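Local atomic coordinates of putative alpha-L-fucosidase (PDB entry 3GZA), a protein that probably hydrolyses alpha-L-fucosidic linkages, releasing L-fucose from glycans. Residues Val227-Trp232 with Gly402-His407; Val368-Ile373 with Lys408-Phe413; Gln374-Asn379 with Leu431-Asn436; Ile383-Ile388 with Val425-Ala430. All coordinates share one frame; numbering follows the deposited sequence.

In the fold
Contacts 2, 3 and 4 lie within the C-terminal beta-sandwich, whereas the partly buried contact 1 joins one of its loops to a loop of the TIM-barrel-like domain. Contacts 2 and 3 share strand 366-375: contact 2 pairs it with strand 409-418 through regular backbone bonds and mostly buried side chains, and contact 3 pairs its end with strand 434-440, where side-chain amides and a carboxylate add to the backbone bonds. Contact 4 belongs to the facing sheet; its Ile-383 and Tyr-386 turn inward while its Glu-427 side is partly exposed and wetter. Tyr-386 of contact 4 bonds Arg-409 and Glu-411 of contact 2, and Glu-375 of contact 3 receives backbone N-H groups from contacts 1 and 4.

Contact 1: Val227-Trp232 with Gly402-His407; sequences VEYPCW and GESVGH
Ser-404 is held between two aromatic side chains, Tyr-229 and Trp-232, and offers each a different branch. Ser-404 CB sits over one face of the indole, 3.5 Å from the centroid of the Trp-232 six-membered ring, in a CH-pi contact displaced toward the rim. Its OG approaches Tyr-229 CE1 obliquely and accepts the backbone N-H of Cys-231, with 3.1 Å between Cys-231 N and Ser-404 OG, the short serine side chain serving both partners. The CG of Tyr-229 is anti to the backbone N (chi1 -170°), and the phenol extends toward the 402-407 backbone. There Tyr-229 OH donates to Ser-404 O at 2.6 Å, in the carbonyl plane on a lone pair, and accepts from Glu-403 N at 2.9 Å. These bonds join a loop of the TIM-barrel-like domain of this fucosidase family to the loop leaving strand 395-402 of the C-terminal beta-sandwich. Pro-230, after a cis peptide bond, turns its ring toward the sandwich loop, and the extended Glu-403 side chain crosses it obliquely, Glu-403 OE2 lying 3.7 Å from Pro-230 CG. A water 2.6 Å from Ser-404 OG also hydrogen-bonds Cys-231 O.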
loop_
_atom_site.group_PDB
_atom_site.type_symbol
_atom_site.label_atom_id
_atom_site.label_comp_id
_atom_site.label_asym_id
_atom_site.label_seq_id
_atom_site.Cartn_x
_atom_site.Cartn_y
_atom_site.Cartn_z
ATOM N N VAL A 227 -15.188 36.342 -0.166
ATOM C CA VAL A 227 -16.090 36.179 -1.288
ATOM C C VAL A 227 -16.351 37.569 -1.839
ATOM O O VAL A 227 -15.988 38.561 -1.242
ATOM C CB VAL A 227 -17.404 35.468 -0.903
ATOM C CG1 VAL A 227 -17.154 34.012 -0.521
ATOM C CG2 VAL A 227 -18.179 36.215 0.231
ATOM N N GLU A 228 -17.058 37.673 -2.953
ATOM C CA GLU A 228 -17.395 38.959 -3.507
ATOM C C GLU A 228 -18.727 39.427 -2.944
ATOM O O GLU A 228 -19.305 38.763 -2.080
ATOM C CB GLU A 228 -17.382 38.891 -5.022
ATOM C CG GLU A 228 -16.008 38.556 -5.599
ATOM C CD GLU A 228 -14.983 39.616 -5.279
ATOM O OE1 GLU A 228 -15.284 40.792 -5.530
ATOM O OE2 GLU A 228 -13.869 39.283 -4.839
ATOM N N TYR A 229 -19.177 40.601 -3.366
ATOM C CA TYR A 229 -20.442 41.165 -2.901
ATOM C C TYR A 229 -21.252 41.711 -4.082
ATOM O O TYR A 229 -20.679 42.414 -4.916
ATOM C CB TYR A 229 -20.178 42.232 -1.801
ATOM C CG TYR A 229 -21.503 42.623 -1.165
ATOM C CD1 TYR A 229 -22.027 41.852 -0.125
ATOM C CD2 TYR A 229 -22.239 43.699 -1.626
ATOM C CE1 TYR A 229 -23.238 42.119 0.403
ATOM C CE2 TYR A 229 -23.499 43.991 -1.102
ATOM C CZ TYR A 229 -23.989 43.190 -0.069
ATOM O OH TYR A 229 -25.217 43.462 0.470
ATOM N N PRO A 230 -22.566 41.403 -4.154
ATOM C CA PRO A 230 -23.372 40.600 -3.227
ATOM C C PRO A 230 -22.965 39.136 -3.229
ATOM O O PRO A 230 -22.304 38.670 -4.178
ATOM C CB PRO A 230 -24.801 40.759 -3.767
ATOM C CG PRO A 230 -24.642 41.056 -5.176
ATOM C CD PRO A 230 -23.398 41.895 -5.271
ATOM N N CYS A 231 -23.296 38.426 -2.156
ATOM C CA CYS A 231 -23.028 36.992 -2.065
ATOM C C CYS A 231 -24.281 36.281 -1.540
ATOM O O CYS A 231 -24.660 36.454 -0.396
ATOM C CB CYS A 231 -21.840 36.659 -1.167
ATOM S SG CYS A 231 -21.439 34.923 -1.183
ATOM N N TRP A 232 -24.935 35.527 -2.428
ATOM C CA TRP A 232 -26.171 34.808 -2.134
ATOM C C TRP A 232 -25.870 33.354 -1.897
ATOM O O TRP A 232 -24.919 32.819 -2.421
ATOM C CB TRP A 232 -27.122 34.904 -3.351
ATOM C CG TRP A 232 -27.288 36.287 -3.871
ATOM C CD1 TRP A 232 -26.654 36.832 -4.976
ATOM C CD2 TRP A 232 -28.156 37.292 -3.380
ATOM N NE1 TRP A 232 -27.056 38.114 -5.152
ATOM C CE2 TRP A 232 -27.973 38.441 -4.192
ATOM C CE3 TRP A 232 -29.068 37.348 -2.334
ATOM C CZ2 TRP A 232 -28.672 39.620 -3.985
ATOM C CZ3 TRP A 232 -29.745 38.543 -2.101
ATOM C CH2 TRP A 232 -29.568 39.652 -2.940
ATOM N N GLY A 402 -26.888 48.268 0.216
ATOM C CA GLY A 402 -26.486 46.935 -0.234
ATOM C C GLY A 402 -27.614 46.127 -0.791
ATOM O O GLY A 402 -28.692 46.651 -1.053
ATOM N N GLU A 403 -27.347 44.845 -0.967
ATOM C CA GLU A 403 -28.310 43.927 -1.577
ATOM C C GLU A 403 -28.543 42.741 -0.686
ATOM O O GLU A 403 -29.496 42.723 0.069
ATOM C CB GLU A 403 -27.795 43.463 -2.935
ATOM C CG GLU A 403 -27.789 44.536 -3.974
ATOM C CD GLU A 403 -27.352 44.011 -5.330
ATOM O OE1 GLU A 403 -28.105 43.229 -5.957
ATOM O OE2 GLU A 403 -26.238 44.381 -5.748
ATOM N N SER A 404 -27.641 41.760 -0.745
ATOM C CA SER A 404 -27.721 40.558 0.062
ATOM C C SER A 404 -27.361 40.795 1.528
ATOM O O SER A 404 -26.473 41.591 1.837
ATOM C CB SER A 404 -26.771 39.502 -0.492
ATOM O OG SER A 404 -25.462 40.026 -0.624
ATOM N N VAL A 405 -28.020 40.039 2.390
ATOM C CA VAL A 405 -27.706 40.025 3.801
ATOM C C VAL A 405 -27.441 38.566 4.173
ATOM O O VAL A 405 -26.306 38.198 4.453
ATOM C CB VAL A 405 -28.806 40.689 4.637
ATOM C CG1 VAL A 405 -28.502 40.492 6.102
ATOM C CG2 VAL A 405 -28.916 42.168 4.308
ATOM N N GLY A 406 -28.464 37.727 4.168
ATOM C CA GLY A 406 -28.294 36.321 4.493
ATOM C C GLY A 406 -27.987 36.166 5.970
ATOM O O GLY A 406 -28.509 36.949 6.795
ATOM N N HIS A 407 -27.090 35.252 6.305
ATOM C CA HIS A 407 -26.783 34.951 7.688
ATOM C C HIS A 407 -26.141 36.120 8.422
ATOM O O HIS A 407 -26.509 36.406 9.557
ATOM C CB HIS A 407 -25.939 33.699 7.805
ATOM C CG HIS A 407 -25.474 33.469 9.200
ATOM N ND1 HIS A 407 -26.346 33.066 10.185
ATOM C CD2 HIS A 407 -24.293 33.742 9.810
ATOM C CE1 HIS A 407 -25.688 33.021 11.334
ATOM N NE2 HIS A 407 -24.462 33.453 11.138
HETATM O O HOH W 1 -23.850 38.912 1.133
#

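Contact 2: Val368-Ile373 with Lys408-Phe413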
loop_
_atom_site.group_PDB
_atom_site.type_symbol
_atom_site.label_atom_id
_atom_site.label_comp_id
_atom_site.label_asym_id
_atom_site.label_seq_id
_atom_site.Cartn_x
_atom_site.Cartn_y
_atom_site.Cartn_z
ATOM N N VAL A 368 -20.686 56.276 15.508
ATOM C CA VAL A 368 -21.055 54.961 14.965
ATOM C C VAL A 368 -20.324 54.792 13.640
ATOM O O VAL A 368 -20.284 55.729 12.856
ATOM C CB VAL A 368 -22.573 54.834 14.695
ATOM C CG1 VAL A 368 -22.918 53.407 14.252
ATOM C CG2 VAL A 368 -23.374 55.198 15.915
ATOM N N ASN A 369 -19.734 53.615 13.396
ATOM C CA ASN A 369 -19.068 53.360 12.098
ATOM C C ASN A 369 -19.254 51.953 11.534
ATOM O O ASN A 369 -18.706 51.617 10.469
ATOM C CB ASN A 369 -17.578 53.716 12.150
ATOM C CG ASN A 369 -16.784 52.777 12.995
ATOM O OD1 ASN A 369 -17.233 52.358 14.051
ATOM N ND2 ASN A 369 -15.577 52.445 12.543
ATOM N N TYR A 370 -20.004 51.121 12.248
ATOM C CA TYR A 370 -20.270 49.770 11.795
ATOM C C TYR A 370 -21.659 49.353 12.174
ATOM O O TYR A 370 -22.240 49.823 13.135
ATOM C CB TYR A 370 -19.398 48.733 12.504
ATOM C CG TYR A 370 -18.019 48.415 12.035
ATOM C CD1 TYR A 370 -17.792 47.371 11.172
ATOM C CD2 TYR A 370 -16.922 49.081 12.550
ATOM C CE1 TYR A 370 -16.528 47.030 10.779
ATOM C CE2 TYR A 370 -15.637 48.737 12.167
ATOM C CZ TYR A 370 -15.444 47.713 11.285
ATOM O OH TYR A 370 -14.174 47.322 10.922
ATOM N N CYS A 371 -22.216 48.479 11.348
ATOM C CA CYS A 371 -23.511 47.860 11.596
ATOM C C CYS A 371 -23.419 46.402 11.216
ATOM O O CYS A 371 -22.640 46.049 10.333
ATOM C CB CYS A 371 -24.612 48.478 10.738
ATOM S SG CYS A 371 -25.124 50.108 11.193
ATOM N N ILE A 372 -24.223 45.564 11.858
ATOM C CA ILE A 372 -24.337 44.166 11.501
ATOM C C ILE A 372 -25.815 43.951 11.260
ATOM O O ILE A 372 -26.631 44.516 11.979
ATOM C CB ILE A 372 -23.783 43.236 12.602
ATOM C CG1 ILE A 372 -22.248 43.320 12.593
ATOM C CG2 ILE A 372 -24.269 41.789 12.443
ATOM C CD1 ILE A 372 -21.582 42.424 13.584
ATOM N N ILE A 373 -26.131 43.198 10.202
ATOM C CA ILE A 373 -27.512 42.826 9.891
ATOM C C ILE A 373 -27.500 41.332 9.682
ATOM O O ILE A 373 -26.585 40.810 9.053
ATOM C CB ILE A 373 -28.026 43.441 8.592
ATOM C CG1 ILE A 373 -27.589 44.902 8.448
ATOM C CG2 ILE A 373 -29.596 43.255 8.479
ATOM C CD1 ILE A 373 -27.810 45.470 7.035
ATOM N N LYS A 408 -25.226 36.825 7.748
ATOM C CA LYS A 408 -24.564 37.962 8.356
ATOM C C LYS A 408 -23.970 38.910 7.341
ATOM O O LYS A 408 -23.334 38.481 6.389
ATOM C CB LYS A 408 -23.463 37.513 9.321
ATOM C CG LYS A 408 -22.757 38.642 10.095
ATOM C CD LYS A 408 -21.900 38.060 11.206
ATOM C CE LYS A 408 -22.711 37.764 12.509
ATOM N NZ LYS A 408 -21.809 37.262 13.616
ATOM N N ARG A 409 -24.161 40.199 7.605
ATOM C CA ARG A 409 -23.648 41.275 6.793
ATOM C C ARG A 409 -22.961 42.197 7.766
ATOM O O ARG A 409 -23.607 42.633 8.743
ATOM C CB ARG A 409 -24.786 42.043 6.112
ATOM C CG ARG A 409 -24.350 43.225 5.225
ATOM C CD ARG A 409 -23.706 42.759 3.971
ATOM N NE ARG A 409 -23.169 43.854 3.182
ATOM C CZ ARG A 409 -21.898 44.019 2.839
ATOM N NH1 ARG A 409 -20.938 43.207 3.238
ATOM N NH2 ARG A 409 -21.568 45.062 2.097
ATOM N N ILE A 410 -21.697 42.525 7.489
ATOM C CA ILE A 410 -20.982 43.534 8.281
ATOM C C ILE A 410 -20.800 44.712 7.368
ATOM O O ILE A 410 -20.260 44.559 6.289
ATOM C CB ILE A 410 -19.621 43.019 8.816
ATOM C CG1 ILE A 410 -19.858 41.870 9.802
ATOM C CG2 ILE A 410 -18.798 44.159 9.550
ATOM C CD1 ILE A 410 -18.619 41.082 10.200
ATOM N N GLU A 411 -21.264 45.883 7.807
ATOM C CA GLU A 411 -21.101 47.128 7.066
ATOM C C GLU A 411 -20.217 48.072 7.877
ATOM O O GLU A 411 -20.434 48.249 9.059
ATOM C CB GLU A 411 -22.454 47.794 6.873
ATOM C CG GLU A 411 -23.351 47.229 5.756
ATOM C CD GLU A 411 -22.939 47.675 4.353
ATOM O OE1 GLU A 411 -21.823 48.225 4.175
ATOM O OE2 GLU A 411 -23.782 47.501 3.425
ATOM N N LYS A 412 -19.258 48.699 7.208
ATOM C CA LYS A 412 -18.337 49.658 7.824
ATOM C C LYS A 412 -18.422 50.907 7.004
ATOM O O LYS A 412 -18.408 50.845 5.786
ATOM C CB LYS A 412 -16.918 49.123 7.744
ATOM C CG LYS A 412 -15.829 49.988 8.422
ATOM C CD LYS A 412 -14.466 49.292 8.258
ATOM C CE LYS A 412 -13.345 49.946 9.010
ATOM N NZ LYS A 412 -13.029 51.296 8.487
ATOM N N PHE A 413 -18.466 52.058 7.665
ATOM C CA PHE A 413 -18.593 53.321 6.965
ATOM C C PHE A 413 -17.873 54.393 7.750
ATOM O O PHE A 413 -17.453 54.159 8.870
ATOM C CB PHE A 413 -20.081 53.665 6.759
ATOM C CG PHE A 413 -20.949 53.373 7.960
ATOM C CD1 PHE A 413 -21.118 54.316 8.958
ATOM C CD2 PHE A 413 -21.561 52.151 8.101
ATOM C CE1 PHE A 413 -21.900 54.044 10.077
ATOM C CE2 PHE A 413 -22.352 51.882 9.213
ATOM C CZ PHE A 413 -22.504 52.823 10.202
HETATM O O HOH W 2 -15.026 53.352 9.590
#
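Phe-413 N donates to Asn-369 O at 2.8 Å, and Lys-412 CA adds a weaker C-H...O contact at 3.3 Å. Asn-369 O also lies 3.6 Å above the plane of the Phe-413 ring, over its centre; CG of Phe-413 sits between its own backbone N and carbonyl carbon (chi1 42°). A water accepts from Asn-369 ND2 and Lys-412 NZ and donates to Phe-413 O at 2.7 Å, while Asn-369 OD1 accepts from Val-442 N. On the Tyr-370 face of the sheet, Lys-412 CG lies over one face of the phenol, toward its rim and 3.9 Å from the Tyr-370 centroid, while CD and CE pass by the OH, which bonds Glu-304; the long lysine chain thus carries NZ to the water. Ile-410 CG2 meets the edge of the same ring, and Ile-372 lies alongside Ile-410, pointing the same way. Reciprocal bonds between Cys-371 and Glu-411, and between Ile-373 and Arg-409, hold the antiparallel register. Helix 327-344 packs against Tyr-370, Ile-372 and Ile-410; strand 434-440 pairs with the other edge of 368-373, where Asn-369 and Tyr-370 both face Tyr-440 in a classic beta bulge, and strand 420-428 in the facing sheet of the beta-sandwich touches Ile-373.

Contact 3: Gln374-Asn379 with Leu431-Asn436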
loop_
_atom_site.group_PDB
_atom_site.type_symbol
_atom_site.label_atom_id
_atom_site.label_comp_id
_atom_site.label_asym_id
_atom_site.label_seq_id
_atom_site.Cartn_x
_atom_site.Cartn_y
_atom_site.Cartn_z
ATOM N N GLN A 374 -28.477 40.637 10.246
ATOM C CA GLN A 374 -28.603 39.191 10.059
ATOM C C GLN A 374 -30.044 38.816 9.806
ATOM O O GLN A 374 -30.931 39.282 10.522
ATOM C CB GLN A 374 -28.140 38.422 11.303
ATOM C CG GLN A 374 -26.713 38.621 11.738
ATOM C CD GLN A 374 -26.330 37.645 12.833
ATOM O OE1 GLN A 374 -26.380 37.999 14.007
ATOM N NE2 GLN A 374 -26.023 36.401 12.475
ATOM N N GLU A 375 -30.270 37.992 8.779
ATOM C CA GLU A 375 -31.571 37.410 8.522
ATOM C C GLU A 375 -31.659 36.068 9.258
ATOM O O GLU A 375 -30.638 35.483 9.602
ATOM C CB GLU A 375 -31.796 37.177 7.030
ATOM C CG GLU A 375 -31.887 38.427 6.210
ATOM C CD GLU A 375 -32.206 38.148 4.745
ATOM O OE1 GLU A 375 -31.231 37.953 4.006
ATOM O OE2 GLU A 375 -33.421 38.166 4.348
ATOM N N ASN A 376 -32.892 35.611 9.523
ATOM C CA ASN A 376 -33.130 34.280 10.090
ATOM C C ASN A 376 -32.968 33.310 8.890
ATOM O O ASN A 376 -33.898 33.065 8.127
ATOM C CB ASN A 376 -34.536 34.188 10.689
ATOM C CG ASN A 376 -34.677 33.060 11.661
ATOM O OD1 ASN A 376 -33.728 32.347 11.941
ATOM N ND2 ASN A 376 -35.867 32.924 12.225
ATOM N N ILE A 377 -31.747 32.837 8.703
ATOM C CA ILE A 377 -31.387 32.055 7.522
ATOM C C ILE A 377 -32.253 30.820 7.222
ATOM O O ILE A 377 -32.443 30.467 6.052
ATOM C CB ILE A 377 -29.876 31.717 7.522
ATOM C CG1 ILE A 377 -29.361 31.515 6.069
ATOM C CG2 ILE A 377 -29.568 30.563 8.467
ATOM C CD1 ILE A 377 -29.581 32.737 5.198
ATOM N N LYS A 378 -32.840 30.204 8.249
ATOM C CA LYS A 378 -33.742 29.078 8.029
ATOM C C LYS A 378 -34.934 29.442 7.124
ATOM O O LYS A 378 -35.512 28.577 6.483
ATOM C CB LYS A 378 -34.250 28.478 9.338
ATOM C CG LYS A 378 -35.279 29.282 10.037
ATOM C CD LYS A 378 -35.835 28.518 11.236
ATOM C CE LYS A 378 -34.795 28.468 12.343
ATOM N N ASN A 379 -35.319 30.715 7.124
ATOM C CA ASN A 379 -36.401 31.216 6.299
ATOM C C ASN A 379 -35.988 31.858 4.967
ATOM O O ASN A 379 -36.825 32.425 4.282
ATOM C CB ASN A 379 -37.268 32.143 7.145
ATOM C CG ASN A 379 -37.902 31.408 8.315
ATOM O OD1 ASN A 379 -38.274 30.247 8.194
ATOM N ND2 ASN A 379 -38.005 32.069 9.441
ATOM N N LEU A 431 -41.514 38.937 3.516
ATOM C CA LEU A 431 -41.367 39.814 4.676
ATOM C C LEU A 431 -40.066 39.465 5.385
ATOM O O LEU A 431 -39.895 38.329 5.817
ATOM C CB LEU A 431 -42.530 39.652 5.653
ATOM C CG LEU A 431 -42.423 40.528 6.927
ATOM C CD1 LEU A 431 -42.497 42.035 6.630
ATOM C CD2 LEU A 431 -43.515 40.151 7.917
ATOM N N PRO A 432 -39.113 40.421 5.448
ATOM C CA PRO A 432 -37.838 40.104 6.108
ATOM C C PRO A 432 -37.987 39.638 7.567
ATOM O O PRO A 432 -38.898 40.057 8.276
ATOM C CB PRO A 432 -37.034 41.409 5.997
ATOM C CG PRO A 432 -37.670 42.143 4.829
ATOM C CD PRO A 432 -39.112 41.772 4.871
ATOM N N ASP A 433 -37.126 38.719 7.951
ATOM C CA ASP A 433 -37.055 38.136 9.288
ATOM C C ASP A 433 -35.649 38.489 9.790
ATOM O O ASP A 433 -34.687 37.713 9.687
ATOM C CB ASP A 433 -37.346 36.638 9.195
ATOM C CG ASP A 433 -37.441 35.951 10.553
ATOM O OD1 ASP A 433 -37.203 36.578 11.606
ATOM O OD2 ASP A 433 -37.770 34.753 10.567
ATOM N N ILE A 434 -35.548 39.688 10.345
ATOM C CA ILE A 434 -34.273 40.234 10.767
ATOM C C ILE A 434 -34.048 39.849 12.226
ATOM O O ILE A 434 -34.771 40.306 13.104
ATOM C CB ILE A 434 -34.247 41.765 10.533
ATOM C CG1 ILE A 434 -34.402 42.057 9.020
ATOM C CG2 ILE A 434 -32.970 42.373 11.095
ATOM C CD1 ILE A 434 -34.873 43.442 8.688
ATOM N N ILE A 435 -33.049 38.997 12.475
ATOM C CA ILE A 435 -32.775 38.549 13.830
ATOM C C ILE A 435 -31.805 39.480 14.528
ATOM O O ILE A 435 -31.678 39.420 15.749
ATOM C CB ILE A 435 -32.298 37.073 13.878
ATOM C CG1 ILE A 435 -30.935 36.896 13.173
ATOM C CG2 ILE A 435 -33.344 36.176 13.259
ATOM C CD1 ILE A 435 -30.304 35.553 13.407
ATOM N N ASN A 436 -31.144 40.364 13.778
ATOM C CA ASN A 436 -30.171 41.266 14.353
ATOM C C ASN A 436 -29.916 42.461 13.441
ATOM O O ASN A 436 -29.592 42.293 12.267
ATOM C CB ASN A 436 -28.868 40.479 14.572
ATOM C CG ASN A 436 -27.734 41.311 15.142
ATOM O OD1 ASN A 436 -27.921 42.422 15.586
ATOM N ND2 ASN A 436 -26.526 40.744 15.134
HETATM O O HOH W 3 -35.306 37.622 6.074
#
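The carboxylate of Asp-433 receives two amides set at very different tilts, one from Asn-379 and one from Asn-376. The Asn-379 amide is nearly coplanar with it, 20° between the planes, and its ND2 meets Asp-433 OD2 at 2.9 Å, nearly along the C-O axis. The Asn-376 amide stands at 87° to the carboxylate, and its ND2 approaches Asp-433 OD2 from above the carboxylate plane at 3.1 Å. Asn-376 CB lies 3.4 Å from Asp-433 CG, while Ile-435 CG2 meets that CB at 3.5 Å, the isoleucine crossing the asparagine at about a right angle. CG of Asp-433 is anti to the backbone N (chi1 -174°), on the side of Asn-376 and Asn-379. Two such donors would be expected to stabilise its negative charge. Asparagine suits both places because an amide can donate to an acid without adding charge. The 3-10 segment 377-379 returns the chain so that Asn-379 N bonds Asn-376 O. Farther along, Asn-436 ND2 donates almost straight to Gln-374 OE1 at 3.0 Å, on a lone pair, and Gln-374 NE2 reaches His-407 O. Asn-376 N takes Asp-433 O at 2.8 Å. Between these bonds Ile-435 and Asn-436 both face Gln-374, whose O accepts Ile-435 N at 2.9 Å and Asn-436 N weakly: a classic beta bulge, ending a strand pair in a beta-sandwich consistent with the F5/8 type C family.

Contact 4: Ile383-Ile388 with Val425-Ala430; sequences IRQYQI and VSESIA
Ile-383 to Tyr-386 run antiparallel to Val-425 to Ser-428, the strand axes 4.4 Å apart at 162°, with a classic beta bulge where Ser-426 and Glu-427 both face Gln-385. Glu-427 O is gripped twice, by Arg-384 N at 2.9 Å and by Gln-385 N at 3.1 Å, both donors coming from the same face of its carbonyl plane. In return, Gln-385 O draws only weak bonds from the bulged pair. Arg-384 is turned toward the other strand and lays its guanidinium against Ile-429: the CG2 methyl of Ile-429 stands over the centre of one face, 3.8 Å from Arg-384 CZ. An isoleucine, branched at CB, can present such a methyl to a flat cation and leave its edge to polar partners. At that edge, in plane, a water accepts from Arg-384 NH1 and donates to Glu-427 OE2 at 2.8 Å, linking opposite charges that do not touch directly. The guanidinium and carboxylate planes are steeply inclined to each other. Gln-387 bends at chi2 (82°), which swings CD toward the bulge, and its NE2 donates to Ser-426 OG at 2.8 Å with an N-H...O angle of 169°. On the Tyr-386 face, Ile-383 crosses Val-425 at about a right angle, Ile-383 CG1 lying 3.9 Å from Val-425 CG2. Strand 395-402 pairs with the other edge of strand 383-392, Trp-232 of the barrel-side loop touches Arg-384, and Tyr-386 and Ile-388 pack on strand 366-375 of the facing sheet.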
loop_
_atom_site.group_PDB
_atom_site.type_symbol
_atom_site.label_atom_id
_atom_site.label_comp_id
_atom_site.label_asym_id
_atom_site.label_seq_id
_atom_site.Cartn_x
_atom_site.Cartn_y
_atom_site.Cartn_z
ATOM N N ILE A 383 -34.179 39.595 1.809
ATOM C CA ILE A 383 -33.747 40.951 1.536
ATOM C C ILE A 383 -33.026 40.994 0.189
ATOM O O ILE A 383 -32.154 40.163 -0.072
ATOM C CB ILE A 383 -32.802 41.469 2.672
ATOM C CG1 ILE A 383 -33.593 41.636 3.983
ATOM C CG2 ILE A 383 -32.137 42.832 2.294
ATOM C CD1 ILE A 383 -32.679 42.009 5.181
ATOM N N ARG A 384 -33.452 41.911 -0.682
ATOM C CA ARG A 384 -32.829 42.100 -1.996
ATOM C C ARG A 384 -32.170 43.445 -2.161
ATOM O O ARG A 384 -31.259 43.561 -2.958
ATOM C CB ARG A 384 -33.859 41.880 -3.103
ATOM C CG ARG A 384 -34.238 40.411 -3.281
ATOM C CD ARG A 384 -33.063 39.589 -3.718
ATOM N NE ARG A 384 -33.426 38.192 -3.943
ATOM C CZ ARG A 384 -33.973 37.729 -5.054
ATOM N NH1 ARG A 384 -34.312 38.554 -6.051
ATOM N NH2 ARG A 384 -34.255 36.425 -5.142
ATOM N N GLN A 385 -32.662 44.472 -1.473
ATOM C CA GLN A 385 -32.061 45.811 -1.522
ATOM C C GLN A 385 -32.298 46.447 -0.159
ATOM O O GLN A 385 -33.406 46.379 0.359
ATOM C CB GLN A 385 -32.720 46.701 -2.586
ATOM C CG GLN A 385 -32.543 46.292 -4.071
ATOM C CD GLN A 385 -31.168 46.594 -4.650
ATOM O OE1 GLN A 385 -30.432 47.437 -4.142
ATOM N NE2 GLN A 385 -30.837 45.933 -5.754
ATOM N N TYR A 386 -31.264 47.056 0.419
ATOM C CA TYR A 386 -31.426 47.748 1.700
ATOM C C TYR A 386 -30.551 48.985 1.796
ATOM O O TYR A 386 -29.579 49.150 1.063
ATOM C CB TYR A 386 -31.106 46.833 2.886
ATOM C CG TYR A 386 -29.635 46.518 2.993
ATOM C CD1 TYR A 386 -28.757 47.382 3.664
ATOM C CD2 TYR A 386 -29.086 45.369 2.403
ATOM C CE1 TYR A 386 -27.401 47.111 3.725
ATOM C CE2 TYR A 386 -27.761 45.100 2.483
ATOM C CZ TYR A 386 -26.912 45.959 3.140
ATOM O OH TYR A 386 -25.564 45.689 3.223
ATOM N N GLN A 387 -30.930 49.878 2.701
ATOM C CA GLN A 387 -30.137 51.069 2.963
ATOM C C GLN A 387 -30.044 51.259 4.466
ATOM O O GLN A 387 -30.949 50.869 5.186
ATOM C CB GLN A 387 -30.764 52.331 2.378
ATOM C CG GLN A 387 -31.068 52.294 0.896
ATOM C CD GLN A 387 -32.385 51.588 0.595
ATOM O OE1 GLN A 387 -33.436 51.956 1.147
ATOM N NE2 GLN A 387 -32.338 50.579 -0.293
ATOM N N ILE A 388 -28.930 51.817 4.933
ATOM C CA ILE A 388 -28.813 52.165 6.342
ATOM C C ILE A 388 -28.605 53.672 6.403
ATOM O O ILE A 388 -27.779 54.230 5.669
ATOM C CB ILE A 388 -27.689 51.436 7.051
ATOM C CG1 ILE A 388 -27.939 49.912 6.999
ATOM C CG2 ILE A 388 -27.551 51.940 8.520
ATOM C CD1 ILE A 388 -26.878 49.126 7.583
ATOM N N VAL A 425 -35.466 48.072 4.116
ATOM C CA VAL A 425 -35.375 47.031 3.087
ATOM C C VAL A 425 -36.341 47.507 1.985
ATOM O O VAL A 425 -37.566 47.427 2.143
ATOM C CB VAL A 425 -35.796 45.658 3.637
ATOM C CG1 VAL A 425 -35.765 44.566 2.528
ATOM C CG2 VAL A 425 -34.897 45.238 4.806
ATOM N N SER A 426 -35.793 48.074 0.913
ATOM C CA SER A 426 -36.606 48.604 -0.187
ATOM C C SER A 426 -37.109 47.556 -1.186
ATOM O O SER A 426 -38.093 47.806 -1.902
ATOM C CB SER A 426 -35.837 49.680 -0.931
ATOM O OG SER A 426 -34.578 49.207 -1.319
ATOM N N GLU A 427 -36.417 46.414 -1.257
ATOM C CA GLU A 427 -36.816 45.328 -2.128
ATOM C C GLU A 427 -36.651 44.041 -1.352
ATOM O O GLU A 427 -35.624 43.820 -0.715
ATOM C CB GLU A 427 -35.962 45.298 -3.407
ATOM C CG GLU A 427 -36.514 44.361 -4.497
ATOM C CD GLU A 427 -35.505 44.036 -5.618
ATOM O OE1 GLU A 427 -34.545 44.825 -5.833
ATOM O OE2 GLU A 427 -35.679 42.970 -6.278
ATOM N N SER A 428 -37.658 43.177 -1.401
ATOM C CA SER A 428 -37.601 41.875 -0.739
ATOM C C SER A 428 -38.584 40.927 -1.415
ATOM O O SER A 428 -39.608 41.360 -1.965
ATOM C CB SER A 428 -37.879 42.005 0.773
ATOM O OG SER A 428 -39.147 42.615 0.990
ATOM N N ILE A 429 -38.273 39.645 -1.387
ATOM C CA ILE A 429 -39.118 38.612 -1.985
ATOM C C ILE A 429 -40.096 38.019 -0.975
ATOM O O ILE A 429 -40.953 37.245 -1.344
ATOM C CB ILE A 429 -38.298 37.512 -2.691
ATOM C CG1 ILE A 429 -37.334 36.838 -1.716
ATOM C CG2 ILE A 429 -37.594 38.142 -3.950
ATOM C CD1 ILE A 429 -36.669 35.571 -2.236
ATOM N N ALA A 430 -39.955 38.380 0.293
ATOM C CA ALA A 430 -40.875 37.975 1.356
ATOM C C ALA A 430 -40.603 38.906 2.542
ATOM O O ALA A 430 -39.582 39.583 2.549
ATOM C CB ALA A 430 -40.667 36.512 1.745
HETATM O O HOH W 4 -33.307 41.516 -6.639
HETATM O O HOH W 5 -32.418 44.704 -7.159
#